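Local coordinates for MJ fibrillarin homologue (Methanocaldococcus jannaschii, PDB 1FBN), which probably methylates ribose 2'-hydroxyls of rRNA and tRNA with S-adenosyl-L-methionine, at sites chosen by a guide RNA in a box C/D ribonucleoprotein, at residues I9-I13 with K68-R74. Numbering follows the deposited sequence.
Sequences IFENI and KVMPIKR
The turn between strands 5-9 and 13-17 of the N-terminal antiparallel sheet presses Phe10, Glu11, Asn12 and Ile13 against the connection 68-74, which leads into strand 77-81 of the methyltransferase domain, a worked example of a hairpin tip docking one domain on another. With CG anti to the backbone N (chi1 -176°) and the chain extended beyond it, the Glu11 carboxylate reaches the other backbone, where OE2 accepts a nearly straight hydrogen bond from Arg74 N (2.9 Å) on its anti side, 28° out of the carboxylate plane. The Glu11 side chain crosses that of Lys73 at about a right angle, OE1 3.5 Å from Lys73 CD. Lys73 NZ stands 4.3 Å from Glu11 OE1, beyond a salt bridge. With an alanine here, Arg74 N would probably lose this acceptor and Lys73 the nearby opposite charge. One water, donating to both Glu11 O and Ile72 O, bridges the backbones. Arg74 lays its CG against Asn12 CB at 3.7 Å, while its guanidinium goes on to a salt bridge with Asp97. Farther along, selenomethionine Met70 sets CB over one face of the Phe10 ring, a CH-pi contact 3.7 Å from the centroid and 16° off the ring normal, and Lys68 O sits at the ring edge. A bend at chi2 brings Met70 CE to 3.7 Å from Ile13 CD1. Ile63 of helix 58-64 touches Phe10 and Ile13, and Ile95 of helix 87-95 touches Ile13 and Met70. Such a seam joins the small N-terminal domain of fibrillarin to its Rossmann-like, S-adenosyl-L-methionine-dependent methyltransferase fold.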
loop_
_atom_site.group_PDB
_atom_site.type_symbol
_atom_site.label_atom_id
_atom_site.label_comp_id
_atom_site.label_asym_id
_atom_site.label_seq_id
_atom_site.Cartn_x
_atom_site.Cartn_y
_atom_site.Cartn_z
ATOM N N ILE A 9 14.191 -2.163 8.601
ATOM C CA ILE A 9 13.055 -2.211 9.515
ATOM C C ILE A 9 12.057 -3.147 8.847
ATOM O O ILE A 9 12.116 -3.338 7.633
ATOM C CB ILE A 9 12.424 -0.819 9.767
ATOM C CG1 ILE A 9 12.121 -0.109 8.448
ATOM C CG2 ILE A 9 13.339 0.017 10.658
ATOM C CD1 ILE A 9 11.423 1.225 8.626
ATOM N N PHE A 10 11.172 -3.758 9.633
ATOM C CA PHE A 10 10.186 -4.706 9.100
ATOM C C PHE A 10 10.944 -5.740 8.267
ATOM O O PHE A 10 11.837 -6.406 8.781
ATOM C CB PHE A 10 9.131 -3.972 8.260
ATOM C CG PHE A 10 8.340 -2.949 9.038
ATOM C CD1 PHE A 10 7.564 -3.332 10.130
ATOM C CD2 PHE A 10 8.366 -1.603 8.676
ATOM C CE1 PHE A 10 6.821 -2.389 10.849
ATOM C CE2 PHE A 10 7.626 -0.654 9.389
ATOM C CZ PHE A 10 6.852 -1.050 10.477
ATOM N N GLU A 11 10.595 -5.878 6.993
ATOM C CA GLU A 11 11.306 -6.798 6.111
ATOM C C GLU A 11 11.515 -6.137 4.754
ATOM O O GLU A 11 10.558 -5.840 4.039
ATOM C CB GLU A 11 10.571 -8.134 5.947
ATOM C CG GLU A 11 11.365 -9.135 5.097
ATOM C CD GLU A 11 10.724 -10.509 5.002
ATOM O OE1 GLU A 11 10.553 -11.165 6.051
ATOM O OE2 GLU A 11 10.412 -10.943 3.873
ATOM N N ASN A 12 12.777 -5.878 4.427
ATOM C CA ASN A 12 13.157 -5.249 3.166
ATOM C C ASN A 12 12.683 -3.795 3.017
ATOM O O ASN A 12 12.379 -3.335 1.917
ATOM C CB ASN A 12 12.715 -6.109 1.972
ATOM C CG ASN A 12 13.599 -5.914 0.739
ATOM O OD1 ASN A 12 13.235 -6.321 -0.371
ATOM N ND2 ASN A 12 14.765 -5.301 0.931
ATOM N N ILE A 13 12.581 -3.098 4.146
ATOM C CA ILE A 13 12.221 -1.680 4.185
ATOM C C ILE A 13 13.380 -1.063 4.972
ATOM O O ILE A 13 13.935 -1.708 5.863
ATOM C CB ILE A 13 10.873 -1.417 4.905
ATOM C CG1 ILE A 13 9.731 -2.096 4.149
ATOM C CG2 ILE A 13 10.593 0.085 4.967
ATOM C CD1 ILE A 13 8.384 -1.867 4.760
ATOM N N LYS A 68 2.926 -0.280 12.996
ATOM C CA LYS A 68 3.687 -1.347 13.659
ATOM C C LYS A 68 3.526 -2.708 12.980
ATOM O O LYS A 68 4.400 -3.573 13.091
ATOM C CB LYS A 68 3.294 -1.462 15.138
ATOM C CG LYS A 68 3.492 -0.188 15.946
ATOM C CD LYS A 68 4.936 0.274 15.926
ATOM C CE LYS A 68 5.069 1.623 16.597
ATOM N NZ LYS A 68 6.431 2.181 16.435
ATOM N N VAL A 69 2.400 -2.903 12.301
ATOM C CA VAL A 69 2.127 -4.156 11.604
ATOM C C VAL A 69 2.257 -3.950 10.095
ATOM O O VAL A 69 1.409 -3.308 9.473
ATOM C CB VAL A 69 0.697 -4.685 11.913
ATOM C CG1 VAL A 69 0.495 -6.064 11.295
ATOM C CG2 VAL A 69 0.460 -4.732 13.415
HETATM N N MSE A 70 3.350 -4.445 9.522
HETATM C CA MSE A 70 3.585 -4.346 8.082
HETATM C C MSE A 70 3.730 -5.776 7.569
HETATM O O MSE A 70 4.805 -6.375 7.653
HETATM C CB MSE A 70 4.840 -3.518 7.784
HETATM C CG MSE A 70 5.232 -3.486 6.309
HETATM SE SE MSE A 70 3.899 -2.966 5.221
HETATM C CE MSE A 70 4.853 -2.420 3.818
ATOM N N PRO A 71 2.625 -6.352 7.065
ATOM C CA PRO A 71 2.552 -7.717 6.533
ATOM C C PRO A 71 3.207 -7.996 5.174
ATOM O O PRO A 71 3.441 -9.154 4.833
ATOM C CB PRO A 71 1.050 -7.977 6.504
ATOM C CG PRO A 71 0.496 -6.635 6.164
ATOM C CD PRO A 71 1.296 -5.714 7.049
ATOM N N ILE A 72 3.494 -6.955 4.400
ATOM C CA ILE A 72 4.118 -7.140 3.095
ATOM C C ILE A 72 5.576 -7.553 3.266
ATOM O O ILE A 72 6.391 -6.786 3.773
ATOM C CB ILE A 72 4.018 -5.859 2.231
ATOM C CG1 ILE A 72 2.544 -5.528 1.968
ATOM C CG2 ILE A 72 4.780 -6.040 0.911
ATOM C CD1 ILE A 72 2.312 -4.227 1.227
ATOM N N LYS A 73 5.885 -8.778 2.850
ATOM C CA LYS A 73 7.234 -9.332 2.946
ATOM C C LYS A 73 7.855 -9.493 1.552
ATOM O O LYS A 73 7.223 -9.173 0.544
ATOM C CB LYS A 73 7.182 -10.694 3.647
ATOM C CG LYS A 73 6.469 -10.702 4.992
ATOM C CD LYS A 73 7.244 -9.953 6.061
ATOM C CE LYS A 73 6.596 -10.121 7.430
ATOM N NZ LYS A 73 7.435 -9.543 8.518
ATOM N N ARG A 74 9.080 -10.019 1.501
ATOM C CA ARG A 74 9.795 -10.218 0.238
ATOM C C ARG A 74 9.102 -11.164 -0.727
ATOM O O ARG A 74 9.097 -10.925 -1.934
ATOM C CB ARG A 74 11.220 -10.725 0.478
ATOM C CG ARG A 74 12.167 -9.703 1.067
ATOM C CD ARG A 74 13.511 -10.332 1.397
ATOM N NE ARG A 74 14.567 -9.954 0.460
ATOM C CZ ARG A 74 15.047 -10.747 -0.492
ATOM N NH1 ARG A 74 14.563 -11.971 -0.645
ATOM N NH2 ARG A 74 16.024 -10.324 -1.284
HETATM O O HOH W 1 8.129 -5.441 5.211
#